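Local structure of putative PLP-dependent aminotransferase (Bacillus cereus ATCC 10987, 3JU7) at residues F86-T91 with L317-S322. The protein probably binds pyridoxal phosphate and acts as an aminotransferase of the DegT/DnrJ/EryC1 family. Sequence-based numbering, arbitrary orientation.
Sequences FTFPAT and LYFSPS
Phe319 drives its ring against the backbone of Phe86, Thr87 and Phe88, and no hydrogen bond crosses the interface. One face of this ring lies flat on the Thr87-Phe88 peptide: Thr87 C sits over its centre, 3.5 Å above the plane, and Phe88 N is displaced toward the rim. CB of Tyr318 lies under the opposite face, toward the rim. On the CD1 side of the ring, Phe319 CE1 meets Phe88 CB at 3.8 Å and lies at the edge of the Phe88 ring, near its plane.

Phe86 completes the aromatic cluster in a T-shaped pair, with the edge of Phe319 directed at the face of Phe86. Their planes stand at 83°, the centroids are 5.2 Å apart, and Phe319 CD2 is over the middle of the Phe86 ring. The Phe86 side chain reaches there with CG anti to its backbone N (chi1 -170°), which also brings its CE1 to 3.5 Å from Phe319 N. Ser322 OG approaches the rim near CD1, close to the ring plane.

That hydroxyl donates to Phe319 O (3.2 Å), approaching from above the carbonyl plane and spanning the cis Ser320-Pro321 peptide; a second cis peptide precedes Phe319. Within 86-91, Thr87 OG1 donates to Thr91 OG1, which is also hydrogen-bonded to Asp161.

This is plain, largely buried aromatic packing away from Lys191, the predicted cofactor lysine, and Phe218 of the second subunit meets Phe88 edge-to-face. It joins two aminotransferase-fold loops, strand 80-84 to helix 90-97 and helix 301-309 to helix 338-346; Thr340 and Ile343 of helix 338-346 pack on Phe86.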
# COMPACT_ATOMS: atom_id res chain seq x y z
N PHE A 86 -11.78 -13.27 -16.39
CA PHE A 86 -10.58 -14.09 -16.41
C PHE A 86 -9.37 -13.21 -16.09
O PHE A 86 -8.62 -12.80 -16.98
CB PHE A 86 -10.45 -14.80 -17.76
CG PHE A 86 -9.38 -15.85 -17.82
CD1 PHE A 86 -9.61 -17.12 -17.33
CD2 PHE A 86 -8.15 -15.57 -18.42
CE1 PHE A 86 -8.63 -18.11 -17.40
CE2 PHE A 86 -7.15 -16.56 -18.51
CZ PHE A 86 -7.40 -17.84 -17.99
N THR A 87 -9.20 -12.92 -14.81
CA THR A 87 -8.10 -12.08 -14.33
C THR A 87 -7.88 -12.40 -12.85
O THR A 87 -8.64 -13.15 -12.26
CB THR A 87 -8.39 -10.56 -14.52
OG1 THR A 87 -7.23 -9.79 -14.19
CG2 THR A 87 -9.60 -10.12 -13.63
N PHE A 88 -6.82 -11.85 -12.26
CA PHE A 88 -6.54 -12.03 -10.85
C PHE A 88 -7.51 -11.12 -10.07
O PHE A 88 -7.91 -10.08 -10.56
CB PHE A 88 -5.09 -11.67 -10.57
CG PHE A 88 -4.64 -11.96 -9.15
CD1 PHE A 88 -4.51 -13.27 -8.71
CD2 PHE A 88 -4.22 -10.94 -8.31
CE1 PHE A 88 -4.10 -13.55 -7.44
CE2 PHE A 88 -3.78 -11.23 -7.05
CZ PHE A 88 -3.72 -12.55 -6.61
N PRO A 89 -7.93 -11.53 -8.85
CA PRO A 89 -8.94 -10.71 -8.15
C PRO A 89 -8.54 -9.28 -7.80
O PRO A 89 -9.42 -8.47 -7.54
CB PRO A 89 -9.26 -11.55 -6.91
CG PRO A 89 -9.09 -12.98 -7.38
CD PRO A 89 -7.87 -12.90 -8.30
N ALA A 90 -7.25 -8.96 -7.79
CA ALA A 90 -6.81 -7.58 -7.60
C ALA A 90 -7.56 -6.60 -8.55
O ALA A 90 -7.89 -5.45 -8.13
CB ALA A 90 -5.26 -7.48 -7.77
N THR A 91 -7.91 -7.04 -9.78
CA THR A 91 -8.49 -6.11 -10.76
C THR A 91 -9.89 -5.69 -10.37
O THR A 91 -10.16 -4.50 -10.28
CB THR A 91 -8.49 -6.66 -12.21
OG1 THR A 91 -7.23 -7.27 -12.48
CG2 THR A 91 -8.76 -5.52 -13.23
N LEU A 317 -4.37 -23.40 -11.00
CA LEU A 317 -5.40 -23.11 -11.99
C LEU A 317 -5.73 -21.61 -12.00
O LEU A 317 -6.73 -21.19 -11.43
CB LEU A 317 -6.67 -23.90 -11.64
CG LEU A 317 -6.56 -25.42 -11.51
CD1 LEU A 317 -7.85 -25.95 -10.91
CD2 LEU A 317 -6.24 -26.09 -12.86
N TYR A 318 -4.85 -20.81 -12.61
CA TYR A 318 -5.11 -19.40 -12.85
C TYR A 318 -5.82 -19.21 -14.22
O TYR A 318 -5.17 -19.33 -15.26
CB TYR A 318 -3.77 -18.63 -12.82
CG TYR A 318 -3.20 -18.59 -11.42
CD1 TYR A 318 -3.87 -17.91 -10.40
CD2 TYR A 318 -2.01 -19.26 -11.09
CE1 TYR A 318 -3.38 -17.88 -9.09
CE2 TYR A 318 -1.51 -19.23 -9.78
CZ TYR A 318 -2.20 -18.55 -8.79
OH TYR A 318 -1.74 -18.52 -7.50
N PHE A 319 -7.12 -18.90 -14.29
CA PHE A 319 -8.00 -18.50 -13.22
C PHE A 319 -9.23 -19.38 -13.22
O PHE A 319 -10.14 -19.24 -14.04
CB PHE A 319 -8.39 -17.05 -13.44
CG PHE A 319 -7.23 -16.16 -13.49
CD1 PHE A 319 -6.55 -15.84 -12.32
CD2 PHE A 319 -6.74 -15.71 -14.69
CE1 PHE A 319 -5.42 -15.06 -12.34
CE2 PHE A 319 -5.62 -14.92 -14.72
CZ PHE A 319 -4.95 -14.61 -13.55
N SER A 320 -9.25 -20.31 -12.29
CA SER A 320 -10.39 -21.19 -12.16
C SER A 320 -10.49 -21.53 -10.68
O SER A 320 -9.62 -22.25 -10.20
CB SER A 320 -10.14 -22.45 -12.99
OG SER A 320 -11.14 -23.41 -12.74
N PRO A 321 -11.51 -21.00 -9.97
CA PRO A 321 -12.59 -20.15 -10.48
C PRO A 321 -12.12 -18.83 -11.04
O PRO A 321 -11.18 -18.22 -10.53
CB PRO A 321 -13.42 -19.88 -9.22
CG PRO A 321 -12.43 -20.01 -8.08
CD PRO A 321 -11.66 -21.22 -8.52
N SER A 322 -12.78 -18.39 -12.11
CA SER A 322 -12.59 -17.04 -12.58
C SER A 322 -13.28 -16.09 -11.61
O SER A 322 -14.07 -16.54 -10.76
CB SER A 322 -13.18 -16.87 -13.98
OG SER A 322 -12.15 -16.86 -14.93